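Local coordinates for protein trigger factor (Thermotoga maritima, PDB 2NSC) that probably keeps newly made proteins open as a ribosome-binding chaperone and prolyl isomerase, represented here by its N-terminal, ribosome-binding domain, at residues 67-70 and 71-74; 49-52 and 53-57; 30-33 and 34-38. All blocks are in the same frame, centred on the assembly; numbering follows the deposited sequence.

Contact 1: 67-70 and 71-74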
# COMPACT_ATOMS: atom_id res chain seq x y z
N LEU A 67 2.70 0.19 -1.48
CA LEU A 67 2.91 -1.02 -0.71
C LEU A 67 4.33 -1.10 -0.18
O LEU A 67 4.53 -1.57 0.94
CB LEU A 67 2.56 -2.25 -1.54
CG LEU A 67 1.07 -2.53 -1.66
CD1 LEU A 67 0.82 -3.39 -2.91
CD2 LEU A 67 0.53 -3.20 -0.39
N ASP A 68 5.32 -0.64 -0.96
CA ASP A 68 6.73 -0.60 -0.48
C ASP A 68 6.82 0.15 0.84
O ASP A 68 7.45 -0.31 1.77
CB ASP A 68 7.64 0.12 -1.48
CG ASP A 68 8.01 -0.74 -2.68
OD1 ASP A 68 7.88 -1.98 -2.60
OD2 ASP A 68 8.41 -0.17 -3.72
N PHE A 69 6.21 1.34 0.89
CA PHE A 69 6.27 2.13 2.10
C PHE A 69 5.42 1.56 3.25
O PHE A 69 5.77 1.74 4.42
CB PHE A 69 5.97 3.61 1.81
CG PHE A 69 7.13 4.31 1.15
CD1 PHE A 69 8.26 4.66 1.89
CD2 PHE A 69 7.11 4.58 -0.23
CE1 PHE A 69 9.35 5.29 1.27
CE2 PHE A 69 8.18 5.20 -0.85
CZ PHE A 69 9.31 5.55 -0.11
N LEU A 70 4.33 0.87 2.93
CA LEU A 70 3.58 0.20 3.98
C LEU A 70 4.45 -0.89 4.61
O LEU A 70 4.46 -1.04 5.83
CB LEU A 70 2.26 -0.38 3.47
CG LEU A 70 1.10 0.59 3.20
CD1 LEU A 70 -0.00 -0.22 2.57
CD2 LEU A 70 0.60 1.30 4.48
N MET A 71 5.18 -1.62 3.78
CA MET A 71 6.08 -2.67 4.22
C MET A 71 7.06 -2.15 5.27
O MET A 71 7.46 -2.89 6.15
CB MET A 71 6.85 -3.26 3.03
CG MET A 71 6.24 -4.52 2.43
SD MET A 71 6.99 -5.02 0.83
CE MET A 71 8.76 -4.85 1.11
N ASP A 72 7.40 -0.87 5.19
CA ASP A 72 8.34 -0.25 6.13
C ASP A 72 7.77 -0.04 7.54
O ASP A 72 8.47 0.47 8.42
CB ASP A 72 8.84 1.11 5.61
CG ASP A 72 9.69 1.00 4.34
OD1 ASP A 72 10.11 -0.13 3.98
OD2 ASP A 72 9.95 2.06 3.71
N LEU A 73 6.51 -0.39 7.75
CA LEU A 73 5.92 -0.23 9.06
C LEU A 73 6.14 -1.50 9.87
O LEU A 73 6.07 -1.49 11.10
CB LEU A 73 4.42 0.06 8.96
CG LEU A 73 4.00 1.42 8.41
CD1 LEU A 73 2.49 1.48 8.26
CD2 LEU A 73 4.52 2.59 9.30
N ILE A 74 6.43 -2.57 9.15
CA ILE A 74 6.45 -3.90 9.73
C ILE A 74 7.58 -4.12 10.74
O ILE A 74 7.29 -4.42 11.88
CB ILE A 74 6.39 -5.00 8.66
CG1 ILE A 74 5.10 -4.83 7.84
CG2 ILE A 74 6.47 -6.40 9.32
CD1 ILE A 74 4.93 -5.83 6.72
O HOH W 1 10.02 -1.30 1.60
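L67 and M71 meet through a helical backbone bond. M71 N reaches L67 O at 2.9 Å, with an N-H...O angle of 161°. One residue on, the helical pattern weakens. D72 N is divided between D68 O and F69 O, and both bonds are weak. L73 N then bonds to L70 O at 2.9 Å, three residues back, and stands above that carbonyl plane. The change from a four-residue to a three-residue step tightens the backbone. It leads into a type I turn from M71 to I74.

A water joins the backbone O of D68 to the D72 carboxylate. It donates to D68 O at 2.8 Å and to D72 OD1 at 2.7 Å. It thus links two acceptors that cannot bond to each other.

The D72 side chain runs beside F69, pointing the same way. D72 CG is anti to its own carbonyl carbon (chi1 -66°), which turns the carboxylate back along the helix. OD2 comes to 3.6 Å from CD1 of F69. The carboxylate and ring planes are nearly perpendicular, 83° apart.

Apolar contact is lighter. L70 CD2 and L73 CD1 are 4.2 Å apart. Separately, M71 CB packs on a carbonyl, 3.3 Å from D68 O.

The turn carries the chain from helix 62-71 to helix 74-77. F69 and L70 pack on helix 21-36, both touching A27. On another side, D68 forms a salt bridge with R92, and L67 and M71 also touch that arginine.

Contact 2: 49-52 and 53-57; sequences IPKN and VLKMK
The P50 ring takes the CG2 methyl of V53 over one face, shifted toward the CB-CG-CD side. CD to CG2 is 3.7 Å, and CB and CG are almost as near. F44 also touches both P50 and V53. P50 is the N-cap of helix 51-58, so this is a helix start. It is also the closing proline of the GFRxGxxP signature of trigger factors, a loop that binds the ribosome in relatives.

P50 O receives two backbone N-H groups. L54 N gives the straighter bond, 3.2 Å long and in the carbonyl plane. V53 N gives a weak one. K55 N bonds to K51 O at 3.0 Å, nearly straight. M56 N reaches N52 O from above the carbonyl plane.

The I49 side chain points toward the first turn. Its CG2 branch, anti to the backbone N, lies 3.8 Å from V53 CG1 and 3.9 Å from L54 CG. The I49 and V53 side chains cross at about a right angle. I49 and L54 are buried.

On another side, K51 and K55 run next to each other in the same direction. K51 NZ and K55 NZ stay 5.5 Å apart. K55 has a salt bridge to E28, and K51 a long, weak ion pair with D29, which may ease the like charges. The aliphatic stems touch where K51 CG meets K55 CD at 3.8 Å.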
# COMPACT_ATOMS: atom_id res chain seq x y z
N ILE A 49 5.68 17.56 -8.65
CA ILE A 49 4.57 16.88 -9.33
C ILE A 49 3.46 16.57 -8.31
O ILE A 49 3.72 15.94 -7.29
CB ILE A 49 5.03 15.58 -10.06
CG1 ILE A 49 6.27 15.83 -10.93
CG2 ILE A 49 3.88 15.02 -10.90
CD1 ILE A 49 7.01 14.56 -11.36
N PRO A 50 2.22 17.03 -8.57
CA PRO A 50 1.11 16.69 -7.66
C PRO A 50 0.84 15.18 -7.56
O PRO A 50 1.07 14.45 -8.53
CB PRO A 50 -0.10 17.42 -8.28
CG PRO A 50 0.50 18.52 -9.11
CD PRO A 50 1.76 17.91 -9.66
N LYS A 51 0.38 14.73 -6.39
CA LYS A 51 -0.01 13.32 -6.16
C LYS A 51 -0.94 12.75 -7.24
O LYS A 51 -0.73 11.63 -7.72
CB LYS A 51 -0.61 13.13 -4.75
CG LYS A 51 -1.21 11.72 -4.51
CD LYS A 51 -1.28 11.32 -3.04
CE LYS A 51 -2.34 12.09 -2.28
NZ LYS A 51 -2.51 11.55 -0.89
N ASN A 52 -1.97 13.51 -7.60
CA ASN A 52 -2.96 13.11 -8.61
C ASN A 52 -2.39 12.82 -9.98
O ASN A 52 -2.91 11.98 -10.73
CB ASN A 52 -4.02 14.21 -8.75
CG ASN A 52 -4.92 14.28 -7.54
OD1 ASN A 52 -5.13 13.27 -6.85
ND2 ASN A 52 -5.44 15.47 -7.27
N VAL A 53 -1.33 13.54 -10.31
CA VAL A 53 -0.66 13.42 -11.59
C VAL A 53 0.15 12.13 -11.59
O VAL A 53 0.09 11.35 -12.54
CB VAL A 53 0.23 14.65 -11.85
CG1 VAL A 53 0.92 14.55 -13.21
CG2 VAL A 53 -0.62 15.92 -11.76
N LEU A 54 0.87 11.88 -10.50
CA LEU A 54 1.63 10.64 -10.37
C LEU A 54 0.73 9.40 -10.47
O LEU A 54 1.02 8.49 -11.25
CB LEU A 54 2.45 10.65 -9.07
CG LEU A 54 3.63 11.63 -9.08
CD1 LEU A 54 4.20 11.77 -7.69
CD2 LEU A 54 4.73 11.18 -10.04
N LYS A 55 -0.37 9.40 -9.73
CA LYS A 55 -1.33 8.30 -9.76
C LYS A 55 -1.88 8.06 -11.16
O LYS A 55 -2.15 6.91 -11.52
CB LYS A 55 -2.49 8.57 -8.79
CG LYS A 55 -2.00 8.89 -7.39
CD LYS A 55 -3.12 9.03 -6.39
CE LYS A 55 -3.45 7.71 -5.74
NZ LYS A 55 -4.36 7.94 -4.58
N MET A 56 -2.03 9.13 -11.94
CA MET A 56 -2.56 9.05 -13.32
C MET A 56 -1.53 8.50 -14.32
O MET A 56 -1.84 7.58 -15.09
CB MET A 56 -3.09 10.42 -13.77
CG MET A 56 -3.67 10.43 -15.17
SD MET A 56 -3.88 12.10 -15.83
CE MET A 56 -2.18 12.59 -16.10
N LYS A 57 -0.33 9.08 -14.30
CA LYS A 57 0.80 8.62 -15.12
C LYS A 57 1.15 7.15 -14.84
O LYS A 57 1.16 6.32 -15.76
CB LYS A 57 2.04 9.48 -14.86
CG LYS A 57 1.88 10.97 -15.13
CD LYS A 57 1.70 11.25 -16.60
CE LYS A 57 1.47 12.72 -16.86
NZ LYS A 57 1.66 13.01 -18.30

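Contact 3: 30-33 and 34-38; sequences KAVR and YLNQR
The C-terminal turns of helix 21-36 make up this contact, in the ribosome-binding N-terminal domain. Three backbone bonds follow the i to i+4 pattern. Y34 N bonds to K30 O at 2.8 Å, L35 N to A31 O at 3.0 Å and N36 N to V32 O at 3.0 Å. Then the pattern slackens: Q37 N makes two weak bonds, to R33 O and Y34 O.

V32 and N36 lie alongside each other, one turn apart. V32 CG1 comes to 3.6 Å from ND2 of N36. The other end of that amide is engaged across the fold, where OD1 accepts the backbone N-H of I49. This ties the helix to the residues before helix 51-58.

R33 and Q37 also point the same way. Q37 CG packs on R33 O at 3.2 Å. The R33 stem passes NE2 of Q37 at its CG.

L35 is buried and presses its CB, CG and CD1 on A31 O. Its side chain also reaches L54, L58 and Y65.

R38 turns back over Y34. Its NH1 has weak bonds to Y34 O and to OE1 of Q37, which lies at the guanidinium edge. R38 CD lies over one face of the Y34 ring, toward its rim, and Y34 CE1 lies 3.2 Å above the middle of the R38 guanidinium.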
# COMPACT_ATOMS: atom_id res chain seq x y z
N LYS A 30 4.47 9.27 1.21
CA LYS A 30 5.89 8.94 1.12
C LYS A 30 6.22 8.61 -0.33
O LYS A 30 7.29 8.98 -0.82
CB LYS A 30 6.25 7.75 2.00
CG LYS A 30 6.12 8.00 3.51
CD LYS A 30 6.41 6.72 4.30
CE LYS A 30 6.04 6.90 5.76
NZ LYS A 30 6.42 5.69 6.57
N ALA A 31 5.31 7.91 -1.00
CA ALA A 31 5.50 7.53 -2.41
C ALA A 31 5.63 8.76 -3.30
O ALA A 31 6.50 8.81 -4.18
CB ALA A 31 4.34 6.64 -2.88
N VAL A 32 4.79 9.77 -3.08
CA VAL A 32 4.88 11.03 -3.82
C VAL A 32 6.24 11.71 -3.58
O VAL A 32 6.92 12.12 -4.51
CB VAL A 32 3.70 11.98 -3.46
CG1 VAL A 32 3.88 13.34 -4.06
CG2 VAL A 32 2.35 11.36 -3.87
N ARG A 33 6.61 11.79 -2.31
CA ARG A 33 7.89 12.34 -1.86
C ARG A 33 9.07 11.64 -2.54
O ARG A 33 9.99 12.28 -3.04
CB ARG A 33 7.99 12.15 -0.34
CG ARG A 33 8.99 13.02 0.40
CD ARG A 33 8.70 12.93 1.91
NE ARG A 33 7.40 13.51 2.16
CZ ARG A 33 6.48 13.05 3.00
NH1 ARG A 33 6.69 11.96 3.74
NH2 ARG A 33 5.34 13.72 3.09
N TYR A 34 9.02 10.31 -2.56
CA TYR A 34 10.10 9.50 -3.11
C TYR A 34 10.24 9.72 -4.62
O TYR A 34 11.34 9.87 -5.14
CB TYR A 34 9.79 8.02 -2.82
CG TYR A 34 10.75 7.05 -3.44
CD1 TYR A 34 11.93 6.69 -2.77
CD2 TYR A 34 10.48 6.45 -4.66
CE1 TYR A 34 12.83 5.78 -3.33
CE2 TYR A 34 11.38 5.54 -5.22
CZ TYR A 34 12.55 5.21 -4.55
OH TYR A 34 13.45 4.32 -5.10
N LEU A 35 9.10 9.73 -5.31
CA LEU A 35 9.07 9.89 -6.75
C LEU A 35 9.52 11.28 -7.19
O LEU A 35 10.18 11.40 -8.22
CB LEU A 35 7.67 9.60 -7.28
CG LEU A 35 7.35 8.10 -7.27
CD1 LEU A 35 5.86 7.85 -7.42
CD2 LEU A 35 8.15 7.35 -8.36
N ASN A 36 9.18 12.30 -6.40
CA ASN A 36 9.51 13.68 -6.74
C ASN A 36 10.98 14.02 -6.51
O ASN A 36 11.47 15.03 -7.03
CB ASN A 36 8.63 14.67 -5.97
CG ASN A 36 7.45 15.15 -6.79
OD1 ASN A 36 7.63 15.61 -7.92
ND2 ASN A 36 6.24 15.07 -6.22
N GLN A 37 11.67 13.17 -5.76
CA GLN A 37 13.12 13.29 -5.61
C GLN A 37 13.88 12.63 -6.78
O GLN A 37 15.08 12.83 -6.92
CB GLN A 37 13.58 12.62 -4.31
CG GLN A 37 13.09 13.23 -3.00
CD GLN A 37 13.03 12.19 -1.87
OE1 GLN A 37 13.18 10.98 -2.11
NE2 GLN A 37 12.82 12.64 -0.64
N ARG A 38 13.18 11.86 -7.60
CA ARG A 38 13.82 10.96 -8.56
C ARG A 38 13.36 11.07 -9.99
O ARG A 38 14.04 10.57 -10.88
CB ARG A 38 13.61 9.51 -8.14
CG ARG A 38 14.47 9.10 -7.00
CD ARG A 38 14.16 7.68 -6.54
NE ARG A 38 15.09 7.26 -5.49
CZ ARG A 38 15.13 7.80 -4.27
NH1 ARG A 38 14.30 8.78 -3.91
NH2 ARG A 38 16.02 7.34 -3.39

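In the fold
Contacts 2 and 3 sit on one side of the chain's centre and bring the same two helices together. V32 and L35 of contact 3 meet L54 of contact 2, and V32 also meets K51. Both are partly buried. Contact 2 begins a helix around a proline cap, while contact 3 lies near a helix end, where weak bonds and arginine packing take over. Contact 1 is a surface contact at another helix end. There a water and a carboxylate add to the backbone bonds of a turn. It touches contact 3 through the F69 ring, which packs on K30, A31 and Y34. Contacts 1 and 2 do not touch, with nearest atoms about 10 Å apart.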